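Local coordinates for outer membrane protein SusF (Bacteroides thetaiotaomicron, PDB 4FE9), which binds starch at the cell surface through its carbohydrate-binding modules before the polysaccharide is transported into the periplasm for degradation, at residues T30-K35 / K53-T58; T189-I194 / A232-L237; V307-Q312 / G340-G345; S403-K408 / G455-L460. One frame throughout, in Å; residues are numbered along the deposited sequence.

Contact 1: residues T30-K35 / K53-T58; sequences TFTAGK and KLSSTT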
# COMPACT_ATOMS: atom_id res chain seq x y z
N THR A 30 -38.47 18.78 0.50
CA THR A 30 -38.18 17.91 1.62
C THR A 30 -38.31 16.50 1.18
O THR A 30 -39.30 16.12 0.58
CB THR A 30 -39.13 18.17 2.81
OG1 THR A 30 -38.94 19.52 3.25
CG2 THR A 30 -38.82 17.21 3.97
N PHE A 31 -37.22 15.78 1.31
CA PHE A 31 -37.17 14.34 1.04
C PHE A 31 -37.22 13.55 2.33
O PHE A 31 -36.61 13.95 3.34
CB PHE A 31 -35.87 14.02 0.33
CG PHE A 31 -35.77 14.62 -1.03
CD1 PHE A 31 -36.32 13.97 -2.14
CD2 PHE A 31 -35.15 15.86 -1.21
CE1 PHE A 31 -36.35 14.59 -3.39
CE2 PHE A 31 -35.06 16.43 -2.46
CZ PHE A 31 -35.70 15.81 -3.56
N THR A 32 -37.78 12.34 2.24
CA THR A 32 -37.71 11.37 3.35
C THR A 32 -37.25 10.01 2.84
O THR A 32 -37.46 9.67 1.67
CB THR A 32 -39.09 11.16 3.99
OG1 THR A 32 -40.01 10.75 2.97
CG2 THR A 32 -39.61 12.48 4.63
N ALA A 33 -36.68 9.20 3.73
CA ALA A 33 -36.25 7.84 3.35
C ALA A 33 -37.46 6.99 2.96
O ALA A 33 -38.55 7.20 3.47
CB ALA A 33 -35.43 7.16 4.51
N GLY A 34 -37.30 6.21 1.89
CA GLY A 34 -38.40 5.38 1.39
C GLY A 34 -38.72 4.24 2.35
O GLY A 34 -37.99 4.01 3.34
N LYS A 35 -39.74 3.47 2.02
CA LYS A 35 -40.14 2.34 2.89
C LYS A 35 -39.11 1.18 2.93
O LYS A 35 -39.04 0.48 3.89
CB LYS A 35 -41.53 1.84 2.54
CG LYS A 35 -41.60 0.95 1.30
CD LYS A 35 -43.06 0.89 0.77
CE LYS A 35 -43.44 -0.50 0.25
NZ LYS A 35 -42.26 -1.20 -0.38
N LYS A 53 -38.50 9.50 -1.01
CA LYS A 53 -39.77 10.08 -1.43
C LYS A 53 -39.67 11.59 -1.31
O LYS A 53 -39.03 12.08 -0.40
CB LYS A 53 -40.90 9.55 -0.54
CG LYS A 53 -42.30 10.02 -0.92
CD LYS A 53 -43.36 9.42 0.07
CE LYS A 53 -44.78 9.95 -0.21
NZ LYS A 53 -44.97 10.22 -1.64
N LEU A 54 -40.15 12.31 -2.32
CA LEU A 54 -40.35 13.75 -2.19
C LEU A 54 -41.63 14.03 -1.46
O LEU A 54 -42.70 13.66 -1.91
CB LEU A 54 -40.38 14.44 -3.57
CG LEU A 54 -40.78 15.92 -3.51
CD1 LEU A 54 -39.70 16.68 -2.76
CD2 LEU A 54 -40.96 16.47 -4.89
N SER A 55 -41.52 14.55 -0.26
CA SER A 55 -42.68 14.66 0.62
C SER A 55 -43.39 15.99 0.42
O SER A 55 -44.60 16.05 0.46
CB SER A 55 -42.26 14.52 2.07
OG SER A 55 -41.98 13.15 2.33
N SER A 56 -42.61 17.05 0.26
CA SER A 56 -43.19 18.36 0.04
C SER A 56 -42.19 19.27 -0.65
O SER A 56 -40.99 19.01 -0.66
CB SER A 56 -43.61 18.99 1.38
OG SER A 56 -42.46 19.28 2.16
N THR A 57 -42.69 20.35 -1.18
CA THR A 57 -41.87 21.34 -1.83
C THR A 57 -42.56 22.68 -1.71
O THR A 57 -43.78 22.72 -1.66
CB THR A 57 -41.73 21.01 -3.33
OG1 THR A 57 -40.74 21.86 -3.92
CG2 THR A 57 -43.04 21.20 -4.04
N THR A 58 -41.80 23.77 -1.77
CA THR A 58 -42.42 25.07 -1.88
C THR A 58 -42.69 25.49 -3.31
O THR A 58 -43.20 26.57 -3.55
CB THR A 58 -41.63 26.18 -1.17
OG1 THR A 58 -40.37 26.35 -1.81
CG2 THR A 58 -41.42 25.86 0.34

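Contact 2: residues T189-I194 / A232-L237; sequences TSNFKI and AINTAL. With GLC (alpha-D-glucopyranose), chain B; GLC (alpha-D-glucopyranose), chain C; EDO (1,2-ethanediol), chain M.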
# COMPACT_ATOMS: atom_id res chain seq x y z
N THR A 189 1.03 -14.24 -19.52
CA THR A 189 -0.17 -13.98 -18.69
C THR A 189 -0.96 -15.27 -18.50
O THR A 189 -0.85 -16.22 -19.30
CB THR A 189 -1.06 -12.92 -19.29
OG1 THR A 189 -1.40 -13.32 -20.63
CG2 THR A 189 -0.31 -11.55 -19.33
N SER A 190 -1.70 -15.36 -17.40
CA SER A 190 -2.34 -16.59 -17.09
C SER A 190 -3.74 -16.35 -16.56
O SER A 190 -3.96 -15.40 -15.82
CB SER A 190 -1.50 -17.38 -16.09
OG SER A 190 -2.17 -18.56 -15.70
N ASN A 191 -4.68 -17.16 -17.03
CA ASN A 191 -5.96 -17.33 -16.34
C ASN A 191 -5.78 -18.18 -15.10
O ASN A 191 -4.94 -19.10 -15.08
CB ASN A 191 -6.97 -17.97 -17.27
CG ASN A 191 -7.38 -17.04 -18.39
OD1 ASN A 191 -7.47 -15.83 -18.19
ND2 ASN A 191 -7.48 -17.57 -19.60
N PHE A 192 -6.51 -17.86 -14.04
CA PHE A 192 -6.52 -18.70 -12.86
C PHE A 192 -7.82 -18.60 -12.07
O PHE A 192 -8.56 -17.61 -12.19
CB PHE A 192 -5.33 -18.38 -11.97
CG PHE A 192 -5.38 -17.00 -11.35
CD1 PHE A 192 -5.85 -16.84 -10.04
CD2 PHE A 192 -4.94 -15.89 -12.03
CE1 PHE A 192 -5.91 -15.60 -9.46
CE2 PHE A 192 -4.97 -14.62 -11.44
CZ PHE A 192 -5.43 -14.49 -10.12
N LYS A 193 -8.04 -19.57 -11.21
CA LYS A 193 -9.09 -19.47 -10.18
C LYS A 193 -8.51 -19.71 -8.77
O LYS A 193 -7.42 -20.27 -8.64
CB LYS A 193 -10.22 -20.45 -10.48
CG LYS A 193 -11.10 -19.97 -11.66
CD LYS A 193 -11.98 -21.09 -12.23
CE LYS A 193 -13.15 -20.48 -12.96
NZ LYS A 193 -14.01 -21.42 -13.67
N ILE A 194 -9.29 -19.35 -7.75
CA ILE A 194 -8.95 -19.62 -6.38
C ILE A 194 -9.89 -20.68 -5.85
O ILE A 194 -11.08 -20.65 -6.11
CB ILE A 194 -9.13 -18.38 -5.54
CG1 ILE A 194 -8.17 -17.29 -6.01
CG2 ILE A 194 -8.86 -18.68 -4.06
CD1 ILE A 194 -8.63 -15.87 -5.56
N ALA A 232 -12.64 -17.24 -14.73
CA ALA A 232 -11.22 -17.15 -14.44
C ALA A 232 -10.72 -15.71 -14.41
O ALA A 232 -11.21 -14.83 -15.14
CB ALA A 232 -10.43 -17.99 -15.45
N ILE A 233 -9.84 -15.43 -13.45
CA ILE A 233 -9.18 -14.16 -13.41
C ILE A 233 -7.95 -14.23 -14.30
O ILE A 233 -7.21 -15.25 -14.31
CB ILE A 233 -8.75 -13.82 -11.99
CG1 ILE A 233 -9.96 -13.83 -11.01
CG2 ILE A 233 -7.97 -12.51 -11.96
CD1 ILE A 233 -9.58 -13.89 -9.54
N ASN A 234 -7.68 -13.14 -15.02
CA ASN A 234 -6.45 -13.07 -15.78
C ASN A 234 -5.37 -12.24 -15.07
O ASN A 234 -5.65 -11.17 -14.55
CB ASN A 234 -6.70 -12.55 -17.21
CG ASN A 234 -5.49 -12.72 -18.09
OD1 ASN A 234 -4.60 -11.90 -18.03
ND2 ASN A 234 -5.31 -13.92 -18.58
N THR A 235 -4.13 -12.71 -15.05
CA THR A 235 -3.06 -11.96 -14.36
C THR A 235 -2.81 -10.60 -14.99
O THR A 235 -2.33 -9.70 -14.31
CB THR A 235 -1.73 -12.73 -14.28
OG1 THR A 235 -1.28 -13.08 -15.60
CG2 THR A 235 -1.93 -13.96 -13.52
N ALA A 236 -3.09 -10.45 -16.28
CA ALA A 236 -2.78 -9.20 -17.02
C ALA A 236 -1.28 -8.89 -17.12
O ALA A 236 -0.82 -8.30 -18.11
CB ALA A 236 -3.55 -7.99 -16.45
N LEU A 237 -0.50 -9.46 -16.22
CA LEU A 237 0.93 -9.29 -16.23
C LEU A 237 1.61 -10.62 -16.40
O LEU A 237 1.00 -11.67 -16.20
CB LEU A 237 1.40 -8.66 -14.91
CG LEU A 237 0.67 -7.37 -14.51
CD1 LEU A 237 0.75 -7.17 -12.99
CD2 LEU A 237 1.25 -6.15 -15.28
C1 GLC B . -10.06 -21.11 -17.91
C2 GLC B . -10.83 -19.94 -18.44
C3 GLC B . -11.03 -20.07 -19.93
C4 GLC B . -9.72 -20.39 -20.64
C5 GLC B . -8.82 -21.14 -19.98
C6 GLC B . -7.53 -21.45 -20.67
O2 GLC B . -12.11 -19.91 -17.78
O3 GLC B . -11.61 -18.85 -20.40
O4 GLC B . -9.80 -20.73 -22.06
O5 GLC B . -8.79 -21.17 -18.53
O6 GLC B . -6.64 -20.36 -20.43
C1 GLC C . -11.78 -25.48 -15.66
C2 GLC C . -11.98 -24.08 -15.10
C3 GLC C . -12.01 -23.07 -16.24
C4 GLC C . -10.72 -23.17 -17.04
C5 GLC C . -10.50 -24.60 -17.50
C6 GLC C . -9.12 -24.70 -18.13
O2 GLC C . -13.24 -24.02 -14.43
O3 GLC C . -12.12 -21.77 -15.68
O4 GLC C . -10.76 -22.30 -18.16
O5 GLC C . -10.53 -25.53 -16.38
O6 GLC C . -8.98 -25.98 -18.70
C1 EDO M . 2.94 -19.94 -17.69
O1 EDO M . 4.21 -19.87 -17.05
C2 EDO M . 2.10 -18.74 -17.25
O2 EDO M . 0.85 -18.70 -17.95
O HOH W 1 -3.61 -15.33 -20.57

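Contact 3: residues V307-Q312 / G340-G345; sequences VKFAPQ and GNLKVG. With GLC (alpha-D-glucopyranose), chain D; GLC (alpha-D-glucopyranose), chain E.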
# COMPACT_ATOMS: atom_id res chain seq x y z
N VAL A 307 16.29 15.86 -4.44
CA VAL A 307 16.84 14.56 -4.87
C VAL A 307 15.85 13.72 -5.66
O VAL A 307 14.62 13.85 -5.49
CB VAL A 307 17.32 13.73 -3.65
CG1 VAL A 307 18.52 14.43 -2.95
CG2 VAL A 307 16.21 13.48 -2.70
N LYS A 308 16.38 12.76 -6.43
CA LYS A 308 15.56 11.69 -7.03
C LYS A 308 16.34 10.35 -6.98
O LYS A 308 17.55 10.34 -6.73
CB LYS A 308 15.24 12.02 -8.49
CG LYS A 308 14.08 12.97 -8.66
CD LYS A 308 13.74 13.14 -10.09
CE LYS A 308 12.51 12.36 -10.44
NZ LYS A 308 11.98 12.76 -11.77
N PHE A 309 15.65 9.25 -7.21
CA PHE A 309 16.22 7.91 -7.06
C PHE A 309 16.03 7.16 -8.36
O PHE A 309 15.12 7.46 -9.12
CB PHE A 309 15.52 7.14 -5.93
CG PHE A 309 15.65 7.80 -4.60
CD1 PHE A 309 14.69 8.71 -4.17
CD2 PHE A 309 16.72 7.50 -3.77
CE1 PHE A 309 14.81 9.33 -2.92
CE2 PHE A 309 16.88 8.17 -2.55
CZ PHE A 309 15.92 9.09 -2.13
N ALA A 310 16.95 6.25 -8.67
CA ALA A 310 16.88 5.45 -9.92
C ALA A 310 17.48 4.06 -9.72
O ALA A 310 18.37 3.88 -8.89
CB ALA A 310 17.61 6.17 -11.05
N PRO A 311 17.11 3.11 -10.59
CA PRO A 311 17.57 1.76 -10.41
C PRO A 311 18.95 1.51 -11.08
O PRO A 311 19.41 0.38 -11.12
CB PRO A 311 16.47 0.93 -11.10
CG PRO A 311 15.99 1.79 -12.16
CD PRO A 311 16.04 3.19 -11.61
N GLN A 312 19.52 2.54 -11.72
CA GLN A 312 20.91 2.53 -12.12
C GLN A 312 21.46 3.94 -11.90
O GLN A 312 20.72 4.81 -11.44
CB GLN A 312 21.04 2.12 -13.57
CG GLN A 312 20.43 3.13 -14.58
CD GLN A 312 18.90 3.07 -14.62
OE1 GLN A 312 18.32 2.03 -14.92
NE2 GLN A 312 18.26 4.23 -14.49
N GLY A 340 7.86 17.16 -8.69
CA GLY A 340 8.08 15.70 -8.72
C GLY A 340 9.43 15.30 -8.14
O GLY A 340 9.68 14.11 -7.92
N ASN A 341 10.30 16.29 -7.92
CA ASN A 341 11.50 16.09 -7.12
C ASN A 341 11.13 15.98 -5.69
O ASN A 341 10.17 16.60 -5.25
CB ASN A 341 12.44 17.29 -7.27
CG ASN A 341 13.04 17.40 -8.64
OD1 ASN A 341 12.94 16.50 -9.46
ND2 ASN A 341 13.79 18.48 -8.85
N LEU A 342 11.95 15.27 -4.91
CA LEU A 342 11.82 15.29 -3.48
C LEU A 342 12.70 16.37 -2.86
O LEU A 342 13.95 16.36 -3.02
CB LEU A 342 12.13 13.93 -2.88
CG LEU A 342 12.03 13.88 -1.36
CD1 LEU A 342 10.60 14.08 -0.92
CD2 LEU A 342 12.58 12.58 -0.81
N LYS A 343 12.07 17.30 -2.15
CA LYS A 343 12.78 18.45 -1.57
C LYS A 343 12.90 18.29 -0.07
O LYS A 343 11.93 17.97 0.62
CB LYS A 343 12.06 19.76 -1.92
CG LYS A 343 12.55 20.99 -1.10
CD LYS A 343 12.28 22.30 -1.85
CE LYS A 343 11.91 23.43 -0.88
NZ LYS A 343 11.16 24.54 -1.59
N VAL A 344 14.12 18.41 0.42
CA VAL A 344 14.34 18.31 1.83
C VAL A 344 14.42 19.73 2.40
O VAL A 344 15.10 20.59 1.84
CB VAL A 344 15.67 17.55 2.13
CG1 VAL A 344 15.84 17.39 3.62
CG2 VAL A 344 15.67 16.18 1.44
N GLY A 345 13.64 20.00 3.44
CA GLY A 345 13.49 21.38 3.93
C GLY A 345 14.38 21.73 5.12
O GLY A 345 14.81 22.89 5.26
C1 GLC D . 16.25 16.34 -13.26
C2 GLC D . 15.47 17.12 -12.24
C3 GLC D . 15.16 18.54 -12.75
C4 GLC D . 16.43 19.25 -13.18
C5 GLC D . 17.11 18.38 -14.24
C6 GLC D . 18.44 18.99 -14.68
O2 GLC D . 14.23 16.45 -12.06
O3 GLC D . 14.51 19.30 -11.73
O4 GLC D . 16.08 20.53 -13.73
O5 GLC D . 17.39 17.09 -13.71
O6 GLC D . 18.87 18.31 -15.86
C1 GLC E . 14.50 12.73 -16.66
C2 GLC E . 14.09 12.67 -15.20
C3 GLC E . 14.09 14.05 -14.57
C4 GLC E . 15.45 14.70 -14.76
C5 GLC E . 15.81 14.70 -16.23
C6 GLC E . 17.20 15.29 -16.44
O2 GLC E . 12.78 12.14 -15.12
O3 GLC E . 13.78 13.98 -13.17
O4 GLC E . 15.39 16.04 -14.35
O5 GLC E . 15.77 13.37 -16.77
O6 GLC E . 17.47 15.27 -17.84

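Contact 4: residues S403-K408 / G455-L460; sequences SPAFLK and GQKVYL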
# COMPACT_ATOMS: atom_id res chain seq x y z
N SER A 403 31.38 6.39 18.19
CA SER A 403 30.79 5.47 19.15
C SER A 403 31.22 5.80 20.57
O SER A 403 32.23 6.46 20.77
CB SER A 403 31.18 4.02 18.80
OG SER A 403 32.59 3.82 18.88
N PRO A 404 30.47 5.29 21.55
CA PRO A 404 30.86 5.20 22.96
C PRO A 404 32.07 4.29 23.12
O PRO A 404 32.05 3.17 22.62
CB PRO A 404 29.65 4.53 23.62
CG PRO A 404 28.54 4.58 22.57
CD PRO A 404 29.23 4.56 21.27
N ALA A 405 33.10 4.76 23.82
CA ALA A 405 34.34 3.98 23.97
C ALA A 405 34.06 2.52 24.38
O ALA A 405 33.21 2.25 25.23
CB ALA A 405 35.27 4.66 25.01
N PHE A 406 34.81 1.58 23.80
CA PHE A 406 34.59 0.14 24.12
C PHE A 406 34.74 -0.15 25.62
O PHE A 406 35.64 0.35 26.26
CB PHE A 406 35.52 -0.76 23.30
CG PHE A 406 35.46 -0.53 21.82
CD1 PHE A 406 34.33 -0.01 21.22
CD2 PHE A 406 36.51 -0.92 21.00
CE1 PHE A 406 34.31 0.26 19.86
CE2 PHE A 406 36.46 -0.72 19.64
CZ PHE A 406 35.34 -0.15 19.07
N LEU A 407 33.79 -0.91 26.17
CA LEU A 407 33.83 -1.32 27.56
C LEU A 407 34.70 -2.56 27.79
O LEU A 407 34.90 -2.98 28.94
CB LEU A 407 32.42 -1.60 28.07
CG LEU A 407 31.53 -0.40 28.41
CD1 LEU A 407 31.86 0.80 27.53
CD2 LEU A 407 30.03 -0.78 28.30
N LYS A 408 35.07 -3.22 26.70
CA LYS A 408 35.75 -4.53 26.75
C LYS A 408 36.42 -4.80 25.42
O LYS A 408 36.06 -4.20 24.40
CB LYS A 408 34.76 -5.64 27.04
CG LYS A 408 34.50 -5.86 28.51
CD LYS A 408 33.28 -6.75 28.72
CE LYS A 408 32.89 -7.46 27.43
NZ LYS A 408 33.45 -8.83 27.36
N GLY A 455 38.13 0.91 25.67
CA GLY A 455 38.38 2.35 25.61
C GLY A 455 38.67 2.87 24.23
O GLY A 455 38.81 4.06 24.04
N GLN A 456 38.76 1.97 23.25
CA GLN A 456 38.74 2.39 21.85
C GLN A 456 37.32 2.83 21.44
O GLN A 456 36.36 2.58 22.15
CB GLN A 456 39.22 1.26 20.94
CG GLN A 456 40.72 1.04 20.91
CD GLN A 456 41.13 0.00 19.86
OE1 GLN A 456 40.51 -1.05 19.73
NE2 GLN A 456 42.14 0.34 19.07
N LYS A 457 37.21 3.45 20.27
CA LYS A 457 35.91 3.78 19.69
C LYS A 457 35.97 3.81 18.16
O LYS A 457 37.06 3.86 17.58
CB LYS A 457 35.38 5.12 20.26
CG LYS A 457 36.40 6.22 20.35
CD LYS A 457 35.78 7.54 20.85
CE LYS A 457 35.12 7.37 22.20
NZ LYS A 457 35.22 8.60 23.01
N VAL A 458 34.80 3.73 17.50
CA VAL A 458 34.74 3.75 16.01
C VAL A 458 34.54 5.18 15.47
O VAL A 458 33.73 5.90 15.99
CB VAL A 458 33.54 2.88 15.48
CG1 VAL A 458 33.58 2.79 13.97
CG2 VAL A 458 33.55 1.50 16.10
N TYR A 459 35.17 5.49 14.33
CA TYR A 459 34.92 6.76 13.63
C TYR A 459 34.43 6.52 12.20
O TYR A 459 35.16 5.95 11.39
CB TYR A 459 36.19 7.64 13.60
CG TYR A 459 36.74 8.00 14.98
CD1 TYR A 459 36.69 9.31 15.46
CD2 TYR A 459 37.27 7.02 15.80
CE1 TYR A 459 37.09 9.61 16.75
CE2 TYR A 459 37.70 7.32 17.07
CZ TYR A 459 37.64 8.61 17.53
OH TYR A 459 38.10 8.89 18.78
N LEU A 460 33.29 7.11 11.85
CA LEU A 460 32.70 6.90 10.52
C LEU A 460 32.53 8.19 9.77
O LEU A 460 31.80 9.09 10.22
CB LEU A 460 31.34 6.20 10.62
CG LEU A 460 31.27 4.93 11.45
CD1 LEU A 460 29.84 4.63 11.84
CD2 LEU A 460 31.87 3.78 10.67

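Contact 1: residues T30-K35 / K53-T58
Thr30 and Thr32 pair with 53-58 through backbone hydrogen bonds that join two antiparallel strands, their short segments running 146° apart. Thr32 N donates to Lys53 O and Lys53 N to Thr32 O, each at 2.9 Å. At the other end Thr30 N reaches Ser56 O at 2.8 Å, while Thr30 O takes Ser55 N at 2.8 Å and, weakly, Ser56 N. Two residues thus face one, a classic beta bulge.

The bulge turns Ser55 toward the partner strand, and a side-chain hydrogen bond follows. Ser55 OG meets Thr32 OG1 at 3.2 Å; the threonine hydroxyl is placed for this by sitting between its backbone N and carbonyl carbon (chi1 57°).

The apolar contact is made by Phe31 and Leu54, a non-hydrogen-bonded pair. Leu54 CD1 lies over one face of the Phe31 ring, offset toward the rim, 4.3 Å from the centroid in a CH-pi contact. Phe31 CA makes a CA-H...O contact with Lys53 O.

Strand 27-33 lies between 48-57 and 128-141 in a domain consistent with an Ig-like (E-set) fold; Phe31 also packs on Val136 and on Phe88 of strand 87-91.

Contact 2: residues T189-I194 / A232-L237
Phe192 and Ile233 form the close-packed part of this contact. Ile233 CB sits over one face of the Phe192 ring, 4.0 Å from its centroid in a CH-pi contact, and Ile233 CG2 reaches CE2 at 3.7 Å. Phe192 CG lies between its backbone N and carbonyl carbon (chi1 67°), on the side of Ile233, and Ser190 O lies at the edge of the Phe192 ring, in plane. Two backbone bonds join the same residues, and Val254 and Ile243 close in around the phenylalanine. Here strand 233-234 forms the outermost strand of the beta-sheet of carbohydrate-binding module 1, antiparallel to 191-196. Thr235 OG1 works both ways, accepting from Ser190 N at 2.9 Å and donating to Leu237 O.

The other face is polar and wetter. Asn234 ND2 donates to Asn191 OD1 at 2.9 Å, in the plane of its own amide but well above that of Asn191, the two planes being 77° apart. Asn234 OD1 accepts from Ala236 N, an Asx turn, and a water joins Asn234 ND2 to Thr189 OG1. An alanine in place of Asn234 would probably leave Asn191 OD1, Ala236 N and the water without these partners, though Asn191 ND2 keeps its sugar. Asn191 ND2 holds O6 of one glucose at 3.0 Å, Lys193 NZ grips O2 and O3 of the next at 2.8 Å each, and Ala232 CB rests against the first sugar.

Contact 3: residues V307-Q312 / G340-G345
Leu342 CD2 approaches the Phe309 ring at its edge, near the ring plane, with CE1 the closest ring atom at 4.5 Å. Met265 of the adjacent strand 264-267 and Ile363 of strand 360-366 also pack against the phenylalanine. The second flat group is the carboxamide of Asn341: the Asn341 and Lys308 side chains cross at about a right angle, and Lys308 CD comes within 3.5 Å of Asn341 OD1. Trp272, another pocket residue, touches Asn341 as well.

Behind these groups the strands join through one antiparallel hydrogen-bonded pair. Val307 N donates to Leu342 O at 2.8 Å and Leu342 N to Val307 O at 3.1 Å. The two side chains lie side by side, pointing the same way into the apolar interior, where Leu342 also meets Phe365 and Val307 meets Phe301. Strands 307-310 and 341-343 make 132° between their N-to-C directions, well short of antiparallel, and no second pair forms.

Toward the sugar, Lys308 and Asn341 belong to the starch-binding site of carbohydrate-binding module 2. Lys308 bends at chi3 (103°), and NZ bonds O3 of one glucose at 2.6 Å and, weakly, its O2. Asn341 OD1 accepts from O2 of the adjoining, alpha-1,4-linked glucose at 2.9 Å, and ND2 donates to O3 of that sugar at 3.1 Å.

ND2 also bonds Gln306 OE1, which would settle which way round the amide lies, while Asp318 salt-bridges Lys308 NZ and probably steadies its charge. The amide and the ammonium group are therefore likely to be set for reading the secondary hydroxyls of two consecutive glucoses.

Contact 4: residues S403-K408 / G455-L460
Ser403 meets Val458 through two hydrogen bonds, one from the backbone and one from the side chain. Ser403 N donates to Val458 O at 3.3 Å, and Val458 N returns a nearly straight bond of 2.6 Å to Ser403 OG. The hydroxyl thus takes a strand N-H that a backbone carbonyl would ordinarily hold, and it can do so because OG stands between the backbone N and the carbonyl carbon (chi1 62°). Ser403 O instead faces the aliphatic part of Lys457, 3.4 Å from CE.

At the other end Gly455 N donates to Phe406 O at 2.6 Å, and Phe406 N is bonded to Gln456 O, although the modelled length is so short that its exact value is doubtful. In carbohydrate-binding module 3 these bonds continue the contact into the loop that follows strand 401-402; that strand pairs antiparallel with 458-461 in a small three-stranded sheet with 466-469. Gln456 OE1 is taken by Lys453 N.

The Phe406 ring lies against the peptide it is bonded to. Gln456 O stands 3.2 Å above one face, toward the rim, with Lys457 N over the centre, and Lys457 CA adds a CH-pi contact on that face. Val458 CG2 comes in at the ring edge, 3.8 Å from CZ, and Gln456 CB reaches CD2 at 3.5 Å. An alanine in place of Phe406 would probably open a gap beside Val458 and uncover the Gln456-Lys457 peptide. Val412 of strand 410-415 and Ile469 of strand 466-469 also touch this ring.

The four contacts follow one another along the chain without touching, and contacts 1 and 4 lie on opposite sides of its centre, about 78 Å apart, centre to centre. Contacts 2 and 3 are the buried ones; contacts 1 and 4 are partly buried and lie away from the annotated sites. Contacts 2 and 3 appear to use equivalent elements of successive modules: a sheet strand carrying a lysine, a neighbouring short strand, apolar residues inward and sugar-binding groups outward, though the asparagine sits on different strands. Contact 1 joins longer strands through backbone hydrogen bonds interrupted by a bulge, with no ligand. Contact 4 depends instead on a loop, a serine hydroxyl and a phenylalanine lying over a peptide.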